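Local coordinates for protein putative mandelate racemase (Salmonella typhimurium, PDB 2O56) that binds magnesium as a member of the enolase superfamily and is probably a hydro-lyase (dehydratase), although its substrate is not established, at residues Val9-Ala15 against Lys392-Val398; Trp78-Leu82 against Tyr276-Gly280; Gly40-Val44 against Gly326-Ser330; Phe139-Asp143 against Thr162-Tyr168. All coordinates share one frame. Numbering follows the deposited sequence.

Contact 1 of 4, residues Val9-Ala15 against Lys392-Val398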
loop_
_atom_site.group_PDB
_atom_site.type_symbol
_atom_site.label_atom_id
_atom_site.label_comp_id
_atom_site.label_asym_id
_atom_site.label_seq_id
_atom_site.Cartn_x
_atom_site.Cartn_y
_atom_site.Cartn_z
ATOM N N VAL A 9 22.328 15.085 -42.590
ATOM C CA VAL A 9 21.748 15.855 -41.507
ATOM C C VAL A 9 22.732 16.962 -41.157
ATOM O O VAL A 9 23.904 16.692 -40.949
ATOM C CB VAL A 9 21.482 14.990 -40.224
ATOM C CG1 VAL A 9 20.850 15.862 -39.119
ATOM C CG2 VAL A 9 20.584 13.815 -40.525
ATOM N N ASP A 10 22.249 18.195 -41.108
ATOM C CA ASP A 10 23.052 19.314 -40.671
ATOM C C ASP A 10 22.671 19.632 -39.251
ATOM O O ASP A 10 21.489 19.735 -38.932
ATOM C CB ASP A 10 22.806 20.533 -41.559
ATOM C CG ASP A 10 22.993 20.223 -43.032
ATOM O OD1 ASP A 10 24.134 19.923 -43.433
ATOM O OD2 ASP A 10 21.995 20.253 -43.789
ATOM N N ILE A 11 23.674 19.767 -38.394
ATOM C CA ILE A 11 23.447 20.169 -37.016
ATOM C C ILE A 11 23.974 21.592 -36.850
ATOM O O ILE A 11 25.181 21.833 -36.935
ATOM C CB ILE A 11 24.080 19.160 -36.023
ATOM C CG1 ILE A 11 23.515 17.756 -36.280
ATOM C CG2 ILE A 11 23.755 19.564 -34.593
ATOM C CD1 ILE A 11 24.312 16.891 -37.232
ATOM N N ILE A 12 23.047 22.526 -36.641
ATOM C CA ILE A 12 23.306 23.954 -36.799
ATOM C C ILE A 12 23.368 24.700 -35.458
ATOM O O ILE A 12 22.407 24.714 -34.687
ATOM C CB ILE A 12 22.243 24.606 -37.744
ATOM C CG1 ILE A 12 22.266 23.917 -39.111
ATOM C CG2 ILE A 12 22.474 26.117 -37.897
ATOM C CD1 ILE A 12 21.011 24.054 -39.929
ATOM N N ASP A 13 24.509 25.326 -35.190
ATOM C CA ASP A 13 24.683 26.153 -34.010
ATOM C C ASP A 13 24.281 27.587 -34.372
ATOM O O ASP A 13 25.091 28.359 -34.878
ATOM C CB ASP A 13 26.155 26.083 -33.574
ATOM C CG ASP A 13 26.397 26.647 -32.185
ATOM O OD1 ASP A 13 25.431 26.968 -31.462
ATOM O OD2 ASP A 13 27.582 26.760 -31.810
ATOM N N VAL A 14 23.021 27.920 -34.114
ATOM C CA VAL A 14 22.338 29.067 -34.728
ATOM C C VAL A 14 22.961 30.377 -34.260
ATOM O O VAL A 14 22.920 30.696 -33.066
ATOM C CB VAL A 14 20.811 29.044 -34.409
ATOM C CG1 VAL A 14 20.099 30.345 -34.873
ATOM C CG2 VAL A 14 20.152 27.790 -35.010
ATOM N N ALA A 15 23.551 31.112 -35.206
ATOM C CA ALA A 15 24.129 32.447 -34.939
ATOM C C ALA A 15 23.042 33.479 -34.710
ATOM O O ALA A 15 22.064 33.531 -35.451
ATOM C CB ALA A 15 25.038 32.901 -36.104
ATOM N N LYS A 392 25.708 31.787 -41.939
ATOM C CA LYS A 392 26.658 32.232 -40.914
ATOM C C LYS A 392 26.664 31.420 -39.608
ATOM O O LYS A 392 27.282 31.825 -38.624
ATOM C CB LYS A 392 26.511 33.738 -40.634
ATOM C CG LYS A 392 25.198 34.173 -40.024
ATOM C CD LYS A 392 25.278 35.618 -39.528
ATOM C CE LYS A 392 24.012 36.013 -38.763
ATOM N NZ LYS A 392 23.000 36.699 -39.625
ATOM N N SER A 393 25.989 30.277 -39.592
ATOM C CA SER A 393 25.933 29.444 -38.392
ATOM C C SER A 393 26.897 28.282 -38.518
ATOM O O SER A 393 26.797 27.516 -39.463
ATOM C CB SER A 393 24.526 28.871 -38.216
ATOM O OG SER A 393 23.574 29.864 -37.925
ATOM N N PRO A 394 27.806 28.115 -37.542
ATOM C CA PRO A 394 28.673 26.929 -37.523
ATOM C C PRO A 394 27.889 25.595 -37.578
ATOM O O PRO A 394 26.969 25.375 -36.778
ATOM C CB PRO A 394 29.434 27.066 -36.195
ATOM C CG PRO A 394 29.320 28.481 -35.812
ATOM C CD PRO A 394 28.066 29.022 -36.410
ATOM N N THR A 395 28.256 24.727 -38.526
ATOM C CA THR A 395 27.421 23.595 -38.933
ATOM C C THR A 395 28.250 22.305 -39.091
ATOM O O THR A 395 29.309 22.309 -39.716
ATOM C CB THR A 395 26.650 23.900 -40.243
ATOM O OG1 THR A 395 25.833 25.061 -40.059
ATOM C CG2 THR A 395 25.744 22.743 -40.623
ATOM N N ILE A 396 27.768 21.214 -38.499
ATOM C CA ILE A 396 28.323 19.893 -38.727
ATOM C C ILE A 396 27.350 19.158 -39.637
ATOM O O ILE A 396 26.147 19.165 -39.393
ATOM C CB ILE A 396 28.487 19.109 -37.395
ATOM C CG1 ILE A 396 29.360 19.889 -36.414
ATOM C CG2 ILE A 396 29.059 17.693 -37.642
ATOM C CD1 ILE A 396 29.330 19.339 -34.974
ATOM N N THR A 397 27.865 18.530 -40.684
ATOM C CA THR A 397 27.023 17.775 -41.586
ATOM C C THR A 397 27.364 16.306 -41.453
ATOM O O THR A 397 28.526 15.913 -41.593
ATOM C CB THR A 397 27.203 18.271 -43.053
ATOM O OG1 THR A 397 26.746 19.626 -43.147
ATOM C CG2 THR A 397 26.412 17.416 -44.054
ATOM N N VAL A 398 26.357 15.489 -41.168
ATOM C CA VAL A 398 26.570 14.048 -41.093
ATOM C C VAL A 398 26.076 13.461 -42.388
ATOM O O VAL A 398 24.980 13.778 -42.827
ATOM C CB VAL A 398 25.811 13.382 -39.891
ATOM C CG1 VAL A 398 26.064 11.828 -39.873
ATOM C CG2 VAL A 398 26.263 14.009 -38.572
HETATM O O HOH W 1 27.014 22.812 -35.250
#

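Contact 2 of 4, residues Trp78-Leu82 against Tyr276-Gly280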
loop_
_atom_site.group_PDB
_atom_site.type_symbol
_atom_site.label_atom_id
_atom_site.label_comp_id
_atom_site.label_asym_id
_atom_site.label_seq_id
_atom_site.Cartn_x
_atom_site.Cartn_y
_atom_site.Cartn_z
ATOM N N TRP A 78 12.150 6.648 -33.771
ATOM C CA TRP A 78 12.122 6.976 -32.336
ATOM C C TRP A 78 12.568 5.766 -31.491
ATOM O O TRP A 78 13.443 5.869 -30.632
ATOM C CB TRP A 78 10.736 7.472 -31.904
ATOM C CG TRP A 78 10.828 8.339 -30.646
ATOM C CD1 TRP A 78 10.962 9.684 -30.593
ATOM C CD2 TRP A 78 10.875 7.878 -29.287
ATOM N NE1 TRP A 78 11.044 10.115 -29.285
ATOM C CE2 TRP A 78 10.984 9.026 -28.456
ATOM C CE3 TRP A 78 10.793 6.623 -28.690
ATOM C CZ2 TRP A 78 11.057 8.941 -27.054
ATOM C CZ3 TRP A 78 10.846 6.544 -27.286
ATOM C CH2 TRP A 78 10.972 7.691 -26.493
ATOM N N GLU A 79 11.997 4.607 -31.779
ATOM C CA GLU A 79 12.285 3.416 -31.001
ATOM C C GLU A 79 13.707 2.900 -31.264
ATOM O O GLU A 79 14.307 2.281 -30.401
ATOM C CB GLU A 79 11.239 2.331 -31.301
ATOM C CG GLU A 79 11.379 1.055 -30.464
ATOM C CD GLU A 79 10.642 1.100 -29.124
ATOM O OE1 GLU A 79 10.139 2.176 -28.720
ATOM O OE2 GLU A 79 10.560 0.038 -28.476
ATOM N N LYS A 80 14.246 3.150 -32.453
ATOM C CA LYS A 80 15.656 2.877 -32.699
ATOM C C LYS A 80 16.551 3.766 -31.857
ATOM O O LYS A 80 17.551 3.310 -31.303
ATOM C CB LYS A 80 16.002 3.059 -34.181
ATOM C CG LYS A 80 17.349 2.467 -34.572
ATOM C CD LYS A 80 17.684 2.820 -36.034
ATOM C CE LYS A 80 19.155 2.503 -36.328
ATOM N NZ LYS A 80 19.480 2.547 -37.779
ATOM N N MET A 81 16.196 5.047 -31.758
ATOM C CA MET A 81 16.967 5.952 -30.911
ATOM C C MET A 81 16.893 5.542 -29.435
ATOM O O MET A 81 17.888 5.653 -28.687
ATOM C CB MET A 81 16.564 7.401 -31.149
ATOM C CG MET A 81 16.926 7.910 -32.574
ATOM S SD MET A 81 16.809 9.703 -32.661
ATOM C CE MET A 81 15.030 10.032 -32.646
ATOM N N LEU A 82 15.725 5.044 -29.024
ATOM C CA LEU A 82 15.560 4.513 -27.667
ATOM C C LEU A 82 16.372 3.237 -27.448
ATOM O O LEU A 82 17.073 3.128 -26.454
ATOM C CB LEU A 82 14.087 4.247 -27.345
ATOM C CG LEU A 82 13.768 3.588 -25.993
ATOM C CD1 LEU A 82 14.258 4.422 -24.843
ATOM C CD2 LEU A 82 12.269 3.287 -25.846
ATOM N N TYR A 276 11.142 13.645 -18.797
ATOM C CA TYR A 276 11.302 13.230 -20.192
ATOM C C TYR A 276 10.599 11.922 -20.493
ATOM O O TYR A 276 10.719 10.958 -19.734
ATOM C CB TYR A 276 12.793 13.121 -20.557
ATOM C CG TYR A 276 13.637 14.211 -19.971
ATOM C CD1 TYR A 276 13.387 15.554 -20.281
ATOM C CD2 TYR A 276 14.662 13.916 -19.086
ATOM C CE1 TYR A 276 14.135 16.581 -19.735
ATOM C CE2 TYR A 276 15.424 14.947 -18.524
ATOM C CZ TYR A 276 15.141 16.277 -18.865
ATOM O OH TYR A 276 15.904 17.292 -18.348
ATOM N N TRP A 277 9.885 11.907 -21.622
ATOM C CA TRP A 277 9.231 10.715 -22.191
ATOM C C TRP A 277 8.030 10.255 -21.363
ATOM O O TRP A 277 7.797 10.744 -20.258
ATOM C CB TRP A 277 10.205 9.558 -22.475
ATOM C CG TRP A 277 11.484 9.926 -23.189
ATOM C CD1 TRP A 277 11.731 11.041 -23.932
ATOM C CD2 TRP A 277 12.681 9.139 -23.235
ATOM N NE1 TRP A 277 13.018 11.006 -24.419
ATOM C CE2 TRP A 277 13.616 9.845 -24.015
ATOM C CE3 TRP A 277 13.052 7.903 -22.680
ATOM C CZ2 TRP A 277 14.911 9.370 -24.247
ATOM C CZ3 TRP A 277 14.340 7.427 -22.928
ATOM C CH2 TRP A 277 15.248 8.157 -23.712
ATOM N N ARG A 278 7.233 9.355 -21.926
ATOM C CA ARG A 278 6.148 8.730 -21.167
ATOM C C ARG A 278 6.678 8.157 -19.832
ATOM O O ARG A 278 6.041 8.291 -18.799
ATOM C CB ARG A 278 5.568 7.566 -21.984
ATOM C CG ARG A 278 4.607 7.940 -23.117
ATOM C CD ARG A 278 4.488 6.749 -24.078
ATOM N NE ARG A 278 5.692 6.600 -24.910
ATOM C CZ ARG A 278 5.902 5.595 -25.764
ATOM N NH1 ARG A 278 4.995 4.644 -25.901
ATOM N NH2 ARG A 278 7.017 5.540 -26.488
ATOM N N TRP A 279 7.832 7.485 -19.883
ATOM C CA TRP A 279 8.433 6.883 -18.698
ATOM C C TRP A 279 8.701 7.913 -17.571
ATOM O O TRP A 279 8.502 7.626 -16.383
ATOM C CB TRP A 279 9.711 6.144 -19.080
ATOM C CG TRP A 279 9.476 4.945 -19.956
ATOM C CD1 TRP A 279 9.352 3.632 -19.545
ATOM C CD2 TRP A 279 9.378 4.923 -21.391
ATOM N NE1 TRP A 279 9.188 2.802 -20.645
ATOM C CE2 TRP A 279 9.190 3.563 -21.784
ATOM C CE3 TRP A 279 9.439 5.913 -22.387
ATOM C CZ2 TRP A 279 9.040 3.177 -23.128
ATOM C CZ3 TRP A 279 9.277 5.529 -23.717
ATOM C CH2 TRP A 279 9.096 4.166 -24.075
ATOM N N GLY A 280 9.120 9.114 -17.947
ATOM C CA GLY A 280 9.462 10.130 -16.952
ATOM C C GLY A 280 8.223 10.696 -16.292
ATOM O O GLY A 280 8.236 11.054 -15.107
HETATM O O HOH W 2 8.096 3.970 -28.838
#

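Contact 3 of 4, residues Gly40-Val44 against Gly326-Ser330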
loop_
_atom_site.group_PDB
_atom_site.type_symbol
_atom_site.label_atom_id
_atom_site.label_comp_id
_atom_site.label_asym_id
_atom_site.label_seq_id
_atom_site.Cartn_x
_atom_site.Cartn_y
_atom_site.Cartn_z
ATOM N N GLY A 40 13.571 18.791 -43.427
ATOM C CA GLY A 40 12.841 19.022 -42.180
ATOM C C GLY A 40 13.650 19.815 -41.177
ATOM O O GLY A 40 14.861 19.643 -41.075
ATOM N N PHE A 41 12.979 20.674 -40.416
ATOM C CA PHE A 41 13.662 21.468 -39.392
ATOM C C PHE A 41 13.161 21.128 -37.964
ATOM O O PHE A 41 11.957 21.068 -37.704
ATOM C CB PHE A 41 13.472 22.970 -39.653
ATOM C CG PHE A 41 14.233 23.510 -40.850
ATOM C CD1 PHE A 41 15.374 24.288 -40.668
ATOM C CD2 PHE A 41 13.788 23.272 -42.153
ATOM C CE1 PHE A 41 16.070 24.807 -41.765
ATOM C CE2 PHE A 41 14.473 23.784 -43.252
ATOM C CZ PHE A 41 15.603 24.560 -43.058
ATOM N N GLY A 42 14.109 20.917 -37.054
ATOM C CA GLY A 42 13.813 20.658 -35.649
ATOM C C GLY A 42 14.730 21.473 -34.764
ATOM O O GLY A 42 15.710 22.049 -35.228
ATOM N N GLU A 43 14.403 21.538 -33.483
ATOM C CA GLU A 43 15.197 22.290 -32.554
ATOM C C GLU A 43 15.576 21.416 -31.345
ATOM O O GLU A 43 14.770 20.615 -30.876
ATOM C CB GLU A 43 14.421 23.535 -32.125
ATOM C CG GLU A 43 15.193 24.405 -31.200
ATOM C CD GLU A 43 14.628 25.770 -31.086
ATOM O OE1 GLU A 43 13.836 26.142 -31.971
ATOM O OE2 GLU A 43 14.969 26.466 -30.102
ATOM N N VAL A 44 16.818 21.549 -30.886
ATOM C CA VAL A 44 17.316 20.822 -29.713
ATOM C C VAL A 44 17.189 21.782 -28.541
ATOM O O VAL A 44 17.881 22.800 -28.506
ATOM C CB VAL A 44 18.810 20.443 -29.880
ATOM C CG1 VAL A 44 19.373 19.798 -28.607
ATOM C CG2 VAL A 44 19.014 19.535 -31.104
ATOM N N GLY A 326 12.841 28.560 -26.566
ATOM C CA GLY A 326 13.884 28.471 -27.582
ATOM C C GLY A 326 13.620 29.469 -28.684
ATOM O O GLY A 326 13.215 30.588 -28.420
ATOM N N GLY A 327 13.831 29.039 -29.922
ATOM C CA GLY A 327 13.624 29.901 -31.084
ATOM C C GLY A 327 12.237 29.769 -31.671
ATOM O O GLY A 327 11.386 29.056 -31.133
ATOM N N PRO A 328 11.986 30.464 -32.787
ATOM C CA PRO A 328 10.675 30.375 -33.444
ATOM C C PRO A 328 10.206 28.948 -33.762
ATOM O O PRO A 328 9.005 28.691 -33.768
ATOM C CB PRO A 328 10.885 31.183 -34.726
ATOM C CG PRO A 328 11.933 32.197 -34.330
ATOM C CD PRO A 328 12.889 31.397 -33.491
ATOM N N ILE A 329 11.140 28.031 -33.997
ATOM C CA ILE A 329 10.782 26.654 -34.328
ATOM C C ILE A 329 10.083 25.969 -33.158
ATOM O O ILE A 329 9.054 25.307 -33.340
ATOM C CB ILE A 329 12.009 25.824 -34.823
ATOM C CG1 ILE A 329 12.389 26.285 -36.247
ATOM C CG2 ILE A 329 11.684 24.343 -34.842
ATOM C CD1 ILE A 329 13.720 25.696 -36.782
ATOM N N SER A 330 10.639 26.153 -31.967
ATOM C CA SER A 330 9.990 25.742 -30.720
ATOM C C SER A 330 8.565 26.298 -30.594
ATOM O O SER A 330 7.620 25.574 -30.283
ATOM C CB SER A 330 10.840 26.166 -29.520
ATOM O OG SER A 330 10.545 25.354 -28.397
#

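Contact 4 of 4, residues Phe139-Asp143 against Thr162-Tyr168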
loop_
_atom_site.group_PDB
_atom_site.type_symbol
_atom_site.label_atom_id
_atom_site.label_comp_id
_atom_site.label_asym_id
_atom_site.label_seq_id
_atom_site.Cartn_x
_atom_site.Cartn_y
_atom_site.Cartn_z
ATOM N N PHE A 139 11.947 39.683 -14.983
ATOM C CA PHE A 139 12.889 40.291 -15.906
ATOM C C PHE A 139 12.253 41.426 -16.688
ATOM O O PHE A 139 12.843 41.944 -17.637
ATOM C CB PHE A 139 13.462 39.238 -16.851
ATOM C CG PHE A 139 14.164 38.112 -16.146
ATOM C CD1 PHE A 139 15.122 38.366 -15.171
ATOM C CD2 PHE A 139 13.873 36.794 -16.465
ATOM C CE1 PHE A 139 15.773 37.332 -14.527
ATOM C CE2 PHE A 139 14.526 35.741 -15.821
ATOM C CZ PHE A 139 15.480 36.009 -14.859
ATOM N N GLY A 140 11.049 41.811 -16.283
ATOM C CA GLY A 140 10.360 42.934 -16.890
ATOM C C GLY A 140 9.438 42.567 -18.031
ATOM O O GLY A 140 9.394 41.419 -18.482
ATOM N N TRP A 141 8.697 43.562 -18.501
ATOM C CA TRP A 141 7.816 43.417 -19.650
ATOM C C TRP A 141 7.581 44.810 -20.249
ATOM O O TRP A 141 7.626 45.812 -19.522
ATOM C CB TRP A 141 6.472 42.809 -19.234
ATOM C CG TRP A 141 5.762 42.186 -20.397
ATOM C CD1 TRP A 141 4.803 42.762 -21.187
ATOM C CD2 TRP A 141 5.983 40.877 -20.921
ATOM N NE1 TRP A 141 4.401 41.878 -22.163
ATOM C CE2 TRP A 141 5.116 40.716 -22.026
ATOM C CE3 TRP A 141 6.818 39.812 -20.552
ATOM C CZ2 TRP A 141 5.064 39.536 -22.769
ATOM C CZ3 TRP A 141 6.771 38.649 -21.290
ATOM C CH2 TRP A 141 5.904 38.517 -22.391
ATOM N N GLY A 142 7.306 44.855 -21.554
ATOM C CA GLY A 142 7.233 46.111 -22.318
ATOM C C GLY A 142 8.519 46.360 -23.085
ATOM O O GLY A 142 9.537 45.728 -22.809
ATOM N N ASP A 143 8.490 47.278 -24.046
ATOM C CA ASP A 143 9.730 47.671 -24.724
ATOM C C ASP A 143 10.616 48.572 -23.857
ATOM O O ASP A 143 10.131 49.305 -22.995
ATOM C CB ASP A 143 9.472 48.275 -26.107
ATOM C CG ASP A 143 8.533 49.456 -26.061
ATOM O OD1 ASP A 143 7.309 49.244 -26.186
ATOM O OD2 ASP A 143 9.021 50.595 -25.905
ATOM N N THR A 162 1.735 46.279 -17.260
ATOM C CA THR A 162 2.171 46.424 -18.644
ATOM C C THR A 162 1.720 45.257 -19.519
ATOM O O THR A 162 1.211 45.461 -20.618
ATOM C CB THR A 162 3.698 46.626 -18.728
ATOM O OG1 THR A 162 4.061 47.800 -17.985
ATOM C CG2 THR A 162 4.173 46.772 -20.170
ATOM N N ALA A 163 1.891 44.035 -19.020
ATOM C CA ALA A 163 1.526 42.834 -19.781
ATOM C C ALA A 163 0.014 42.771 -19.986
ATOM O O ALA A 163 -0.465 42.371 -21.056
ATOM C CB ALA A 163 2.032 41.568 -19.048
ATOM N N VAL A 164 -0.734 43.170 -18.962
ATOM C CA VAL A 164 -2.200 43.200 -19.027
ATOM C C VAL A 164 -2.656 44.196 -20.100
ATOM O O VAL A 164 -3.595 43.928 -20.863
ATOM C CB VAL A 164 -2.837 43.531 -17.649
ATOM C CG1 VAL A 164 -4.326 43.831 -17.782
ATOM C CG2 VAL A 164 -2.618 42.391 -16.658
ATOM N N SER A 165 -1.956 45.322 -20.182
ATOM C CA SER A 165 -2.275 46.362 -21.154
ATOM C C SER A 165 -2.045 45.903 -22.597
ATOM O O SER A 165 -2.689 46.403 -23.516
ATOM C CB SER A 165 -1.478 47.631 -20.858
ATOM O OG SER A 165 -0.143 47.514 -21.335
ATOM N N GLU A 166 -1.151 44.934 -22.784
ATOM C CA GLU A 166 -0.887 44.366 -24.110
ATOM C C GLU A 166 -1.844 43.237 -24.502
ATOM O O GLU A 166 -1.735 42.686 -25.588
ATOM C CB GLU A 166 0.545 43.848 -24.196
ATOM C CG GLU A 166 1.616 44.908 -23.998
ATOM C CD GLU A 166 2.994 44.335 -24.171
ATOM O OE1 GLU A 166 3.091 43.114 -24.464
ATOM O OE2 GLU A 166 3.978 45.089 -24.021
ATOM N N GLY A 167 -2.761 42.878 -23.615
ATOM C CA GLY A 167 -3.746 41.858 -23.936
ATOM C C GLY A 167 -3.646 40.533 -23.200
ATOM O O GLY A 167 -4.450 39.634 -23.440
ATOM N N TYR A 168 -2.660 40.401 -22.315
ATOM C CA TYR A 168 -2.444 39.152 -21.580
ATOM C C TYR A 168 -3.294 39.110 -20.325
ATOM O O TYR A 168 -3.261 40.031 -19.516
ATOM C CB TYR A 168 -0.956 38.966 -21.247
ATOM C CG TYR A 168 -0.121 38.998 -22.486
ATOM C CD1 TYR A 168 -0.116 37.912 -23.357
ATOM C CD2 TYR A 168 0.629 40.122 -22.826
ATOM C CE1 TYR A 168 0.620 37.930 -24.516
ATOM C CE2 TYR A 168 1.375 40.150 -23.989
ATOM C CZ TYR A 168 1.362 39.042 -24.827
ATOM O OH TYR A 168 2.085 39.039 -25.981
#

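Contact 1 of 4, residues Val9-Ala15 against Lys392-Val398
Segment 9-13 of strand 6-13 runs antiparallel to strand 395-398; over these short segments the axes approach to 4.6 Å, with N-to-C directions 166° apart. Val9 and Val398 form one hydrogen-bonded pair (Val9 N to Val398 O 3.0 Å, Val398 N to Val9 O 2.7 Å), and Ile11 and Ile396 the next (Ile11 N to Ile396 O 2.7 Å, Ile396 N to Ile11 O 3.1 Å). Between and beyond them, Asp10-Thr397 and Ile12-Thr395 are non-hydrogen-bonded pairs. Past the last bridge Asp13 N still reaches Pro394 O (2.9 Å), while a water donates to both Ile11 O (2.7 Å) and Pro394 O (3.0 Å). The pairing adds the C-terminal strand to the edge of the antiparallel sheet of the enolase-type N-terminal domain, next to its first strand, so that the two ends of the chain meet in one sheet. Val9, Ile11, Ile396 and Val398 share a face; Ile11 CD1 packs on Val398 CG2 at 3.7 Å, and helix 52-66 lies against Val9, Ile396 and Val398. The other face is more polar: Thr397 OG1 donates to Asp10 OD1 (2.6 Å), and Asp10 OD2 accepts from Asn33. Ser393 OG accepts from Ala15 N (3.0 Å) and is also bonded to Thr389 O, while Ser393 CB lies 3.4 Å from Ile12 CG2. The carboxylate of Asp13 turns instead to a salt bridge with Arg26.

Contact 2 of 4, residues Trp78-Leu82 against Tyr276-Gly280
Trp78 points the edge of its indole at the face of Trp277, a T-shaped pair in which the six-membered ring of Trp78 and the five-membered ring of Trp277 have centroids 5.0 Å apart and planes at 75°. Trp78 CZ2 lies 3.8 Å from Trp277 CD1, and the neighbouring ring atom, Trp78 CH2, lies 3.9 Å from Trp279 CZ3. One helical turn further on, Leu82 brings a methyl to each of the same two tryptophans: CD1 lies 3.6 Å from Trp277 CZ3 and CD2 3.7 Å from Trp279 CH2. Long side chains thus bridge backbones whose nearest CA atoms, Leu82 and Trp277, are 10.4 Å apart. Helix 74-83 of the N-terminal domain is thereby joined to helix 277-286 of the barrel domain, and Leu253 of a second subunit packs on Leu82, Trp277 and Trp279. A water donates to Glu79 OE1 (2.7 Å) and accepts from Arg278 NH2 (3.0 Å); Arg278 also forms a salt bridge with Glu305 and a hydrogen bond to Asp311 O of a third subunit. Trp78 NE1 is bonded to Gly301 O. Direct cohesion between the two helices therefore comes from aromatic and aliphatic surfaces, with polar linkage passing through solvent.

Contact 3 of 4, residues Gly40-Val44 against Gly326-Ser330
The carboxylate of Glu43 meets the start of helix 328-340 with both oxygens. Glu43 OE2 accepts from Gly327 N at 2.8 Å in a nearly straight bond (169°), and Glu43 OE1 accepts from Ser330 N at 3.2 Å with a more bent angle of 143°. Both donors are backbone amides: Gly327 occupies the N-cap position, and Ser330 lies in the first turn, where an amide has no preceding turn to supply its acceptor. A buried carboxylate and buried helix-start amides thus satisfy one another. The close approach depends on Gly326, whose CA is 3.4 Å from Glu43 OE2; a CB there would collide with that oxygen. In the fold, this joins edge strand 39-44 of the N-terminal domain's antiparallel sheet to a helix of the modified TIM barrel, about 12 Å from the bound magnesium when measured from Gly326. Ile329 sits against the strand, its CD1 4.0 Å from Phe41 CB and its CG2 4.2 Å from Gly42 C, and its CB approaches Glu43 OE1 at 3.4 Å. Nearby, Gly326 O accepts from Tyr352 OH and Phe41 N donates to Asp108, whereas Glu43 N is buried with no hydrogen-bond partner in the model.

Contact 4 of 4, residues Phe139-Asp143 against Thr162-Tyr168
Aromatic and apolar contacts centre on Trp141, whose indole reaches from the loop to the C-terminal end of helix 153-165. Ala163 CB lies over its five-membered ring in a CH-pi contact, 3.9 Å from the centroid and 20° off the normal. The indole also presents its edge to the face of Tyr168, an offset edge-to-face pair with centroids 5.7 Å apart and planes at 83°. Thr162 CG2 adds packing, 3.6 Å from Trp141 O and 3.8 Å from Gly142 CA.

One hydrogen bond joins the segments: Trp141 NE1 donates to Glu166 OE1 at 2.9 Å, giving the indole nitrogen a charged acceptor. Bonds within segment 162-168 shape the helix end, with Tyr168 N on Ala163 O (3.2 Å) and Gly167 N on Val164 O (3.1 Å). Leu349 of strand 347-350 packs on both Trp141 and Tyr168. Positive phi at Gly167 closes the helix in a Schellman motif. Helix 153-165 lies between strands 130-135 and 170-173, consistent with the first beta-alpha-beta crossover of the barrel.

Overall arrangement
Contacts 2 and 3 are fully buried and both join the N-terminal domain to the barrel domain, but by different means: aromatic packing between helices in contact 2, backbone amides held by a carboxylate in contact 3. Contacts 1 and 3 belong to the same antiparallel sheet, at its two outermost strands; contact 1, partly buried, rests on regular strand pairing, and its centre is about 13 Å from that of contact 3. Contact 4, also partly buried, lies on the barrel side, its centre about 38 Å from that of contact 2 across the chain's centre. Of the four, contact 2 alone is touched by other subunits. Along the chain, contact 1 encloses the other three.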